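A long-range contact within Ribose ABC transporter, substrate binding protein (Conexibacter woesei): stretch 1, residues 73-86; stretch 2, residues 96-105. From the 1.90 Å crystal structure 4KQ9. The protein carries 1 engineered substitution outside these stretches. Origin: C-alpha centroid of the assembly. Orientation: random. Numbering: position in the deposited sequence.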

# COMPACT_ATOMS: atom_id res chain seq x y z
N ASP A 73 -11.98 3.14 6.75
CA ASP A 73 -12.69 1.87 6.60
C ASP A 73 -13.49 1.91 5.32
O ASP A 73 -14.32 2.79 5.13
N GLY A 74 -13.30 0.90 4.48
CA GLY A 74 -13.94 0.87 3.16
C GLY A 74 -15.45 0.72 3.04
O GLY A 74 -16.02 0.96 1.97
N SER A 75 -16.13 0.31 4.10
CA SER A 75 -17.60 0.15 4.02
C SER A 75 -18.36 1.17 4.84
O SER A 75 -19.41 1.62 4.42
N ALA A 76 -17.83 1.55 5.99
CA ALA A 76 -18.52 2.48 6.85
C ALA A 76 -18.60 3.86 6.22
O ALA A 76 -19.55 4.60 6.48
N LEU A 77 -17.58 4.20 5.42
CA LEU A 77 -17.47 5.50 4.76
C LEU A 77 -18.33 5.64 3.47
O LEU A 77 -18.46 6.73 2.93
N VAL A 78 -18.91 4.54 3.01
CA VAL A 78 -19.67 4.55 1.77
C VAL A 78 -20.77 5.59 1.71
O VAL A 78 -20.81 6.39 0.77
N PRO A 79 -21.67 5.62 2.70
CA PRO A 79 -22.77 6.59 2.67
C PRO A 79 -22.32 8.04 2.60
O PRO A 79 -22.82 8.84 1.83
N THR A 80 -21.34 8.37 3.41
CA THR A 80 -20.79 9.70 3.41
C THR A 80 -20.13 10.08 2.06
O THR A 80 -20.36 11.14 1.52
N ILE A 81 -19.30 9.22 1.51
CA ILE A 81 -18.60 9.62 0.29
C ILE A 81 -19.64 9.66 -0.87
O ILE A 81 -19.69 10.60 -1.64
N LYS A 82 -20.53 8.68 -0.92
CA LYS A 82 -21.69 8.72 -1.82
C LYS A 82 -22.47 10.02 -1.66
O LYS A 82 -22.95 10.63 -2.63
N GLY A 83 -22.54 10.50 -0.42
CA GLY A 83 -23.22 11.75 -0.16
C GLY A 83 -22.52 12.92 -0.77
O GLY A 83 -23.19 13.81 -1.32
N ALA A 84 -21.17 12.95 -0.66
CA ALA A 84 -20.37 14.03 -1.26
C ALA A 84 -20.51 14.12 -2.82
O ALA A 84 -20.58 15.21 -3.41
N VAL A 85 -20.53 12.96 -3.44
CA VAL A 85 -20.66 12.83 -4.88
C VAL A 85 -22.03 13.41 -5.30
O VAL A 85 -22.10 14.34 -6.10
N GLU A 86 -23.10 12.89 -4.73
CA GLU A 86 -24.47 13.36 -5.02
C GLU A 86 -24.67 14.83 -4.71
O GLU A 86 -25.62 15.44 -5.19
N ASP A 96 -6.42 3.49 -0.81
CA ASP A 96 -7.40 2.49 -0.49
C ASP A 96 -8.77 2.89 -1.02
O ASP A 96 -9.14 4.09 -1.05
N GLY A 97 -9.53 1.89 -1.41
CA GLY A 97 -10.84 2.05 -2.02
C GLY A 97 -11.99 1.76 -1.07
O GLY A 97 -11.81 1.69 0.13
N LEU A 98 -13.20 1.74 -1.59
CA LEU A 98 -14.40 1.47 -0.79
C LEU A 98 -14.90 0.11 -1.18
O LEU A 98 -14.41 -0.51 -2.17
N SER A 99 -15.88 -0.37 -0.41
CA SER A 99 -16.51 -1.67 -0.64
C SER A 99 -17.47 -1.69 -1.82
O SER A 99 -17.86 -2.75 -2.26
N GLU A 100 -17.86 -0.53 -2.35
CA GLU A 100 -18.64 -0.56 -3.55
C GLU A 100 -18.46 0.75 -4.27
O GLU A 100 -17.98 1.72 -3.68
N ASP A 101 -18.87 0.78 -5.54
CA ASP A 101 -18.69 1.97 -6.39
C ASP A 101 -19.67 3.00 -5.93
O ASP A 101 -20.85 2.73 -5.84
N VAL A 102 -19.22 4.20 -5.62
CA VAL A 102 -20.15 5.25 -5.31
C VAL A 102 -20.08 6.44 -6.30
O VAL A 102 -20.47 7.54 -5.93
N GLY A 103 -19.58 6.26 -7.53
CA GLY A 103 -19.56 7.41 -8.45
C GLY A 103 -18.38 8.37 -8.26
O GLY A 103 -18.36 9.54 -8.76
N GLN A 104 -17.36 7.89 -7.57
CA GLN A 104 -16.10 8.61 -7.52
C GLN A 104 -15.57 8.86 -8.92
O GLN A 104 -15.75 8.04 -9.86
N LEU A 105 -14.89 9.97 -9.04
CA LEU A 105 -14.11 10.31 -10.23
C LEU A 105 -13.01 9.31 -10.55
O LEU A 105 -12.83 8.93 -11.73

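Stretch 2, an irregular segment without helix or strand, lies along the helix of stretch 1, and two of its residues, Val102 and Leu98, account for more than half of the surface it buries. Val102 (chi1 m) points toward the helix and meets Val78, Ile81 and Lys82, which lie within about one helical turn on the face it packs on. Its CG1 lies 3.7 Å from Val78 CG1, its CG2 3.8 Å from Ile81 CG2, and its CB 3.9 Å from Lys82 CB; a compact branched side chain suits so close an approach. Lys82 contributes the aliphatic base of its side chain here, while its end leads away.

Leu98 (m, t) leaves its backbone sideways, yet its longer side chain reaches Ile81, CD1 to CD1 at 3.8 Å, and its CB sits 4.2 Å from Val78 CG2. Val78 (t) thus touches both anchors, and its CG2 also lies 3.6 Å from Ser99 OG.

The one hydrogen bond across the stretches is between backbones: Ser99 N donates to Gly74 O at 2.7 Å, fixing the register beside Leu98. Farther along, Val85 (t) points toward Gly103, its CG1 3.6 Å from Gly103 O. Gly103 has phi/psi of 82/17, where a CB would jam against the preceding carbonyl, and its N donates to Asp101 OD1 at 2.8 Å, a bond that spans Val102 and ties the backbone just after it to the Asp101 side chain.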

# COMPACT_ATOMS: atom_id res chain seq x y z
CB ASP A 73 -13.66 1.60 7.77
CG ASP A 73 -14.58 0.39 7.50
OD1 ASP A 73 -14.09 -0.74 7.47
OD2 ASP A 73 -15.79 0.56 7.27
CB SER A 75 -18.03 -1.29 4.36
OG SER A 75 -17.44 -1.74 5.56
CB ALA A 76 -17.80 2.57 8.18
CB LEU A 77 -16.00 5.85 4.44
CG LEU A 77 -15.29 6.74 5.46
CD1 LEU A 77 -15.43 6.12 6.85
CD2 LEU A 77 -13.84 6.92 5.12
CB VAL A 78 -20.23 3.15 1.46
CG1 VAL A 78 -21.29 3.21 0.36
CG2 VAL A 78 -19.09 2.21 1.10
CB PRO A 79 -23.50 6.34 4.00
CG PRO A 79 -23.26 4.90 4.24
CD PRO A 79 -21.84 4.66 3.80
CB THR A 80 -19.72 9.77 4.52
OG1 THR A 80 -20.16 9.03 5.67
CG2 THR A 80 -19.42 11.22 4.88
CB ILE A 81 -17.42 8.69 0.04
CG1 ILE A 81 -16.39 8.94 1.15
CG2 ILE A 81 -16.86 8.95 -1.36
CD1 ILE A 81 -15.32 7.87 1.27
CB LYS A 82 -22.59 7.53 -1.54
CG LYS A 82 -23.59 7.27 -2.63
CD LYS A 82 -24.18 5.87 -2.55
CE LYS A 82 -25.38 5.79 -1.62
NZ LYS A 82 -26.25 4.64 -1.97
CB ALA A 84 -18.91 13.86 -0.88
CB VAL A 85 -20.60 11.35 -5.29
CG1 VAL A 85 -20.87 11.21 -6.77
CG2 VAL A 85 -19.24 10.72 -4.98
CB GLU A 86 -25.48 12.50 -4.28
CG GLU A 86 -25.49 11.09 -4.83
CD GLU A 86 -26.39 10.14 -4.04
OE1 GLU A 86 -26.73 10.46 -2.88
OE2 GLU A 86 -26.74 9.07 -4.58
CB ASP A 96 -7.50 2.29 1.03
CG ASP A 96 -6.26 1.65 1.62
OD1 ASP A 96 -6.00 0.43 1.34
OD2 ASP A 96 -5.55 2.37 2.36
CB LEU A 98 -15.48 2.50 -1.02
CG LEU A 98 -15.09 3.96 -0.75
CD1 LEU A 98 -16.20 4.97 -1.03
CD2 LEU A 98 -14.55 4.14 0.66
CB SER A 99 -17.30 -2.11 0.59
OG SER A 99 -18.50 -1.35 0.72
CB GLU A 100 -20.13 -0.75 -3.19
CG GLU A 100 -20.78 0.49 -2.57
CD GLU A 100 -22.17 0.21 -1.96
OE1 GLU A 100 -22.27 -0.63 -1.02
OE2 GLU A 100 -23.17 0.83 -2.42
CB ASP A 101 -18.92 1.62 -7.87
CG ASP A 101 -18.60 2.78 -8.86
OD1 ASP A 101 -18.40 3.96 -8.48
OD2 ASP A 101 -18.61 2.50 -10.09
CB VAL A 102 -19.95 5.74 -3.84
CG1 VAL A 102 -20.07 4.57 -2.87
CG2 VAL A 102 -18.62 6.43 -3.65
CB GLN A 104 -15.08 7.90 -6.63
CG GLN A 104 -14.45 6.63 -7.17
CD GLN A 104 -15.34 5.43 -6.99
OE1 GLN A 104 -16.38 5.53 -6.33
NE2 GLN A 104 -14.95 4.28 -7.55
CB LEU A 105 -13.51 11.71 -10.03
CG LEU A 105 -12.88 12.41 -11.22
CD1 LEU A 105 -13.97 12.89 -12.15
CD2 LEU A 105 -11.96 13.55 -10.74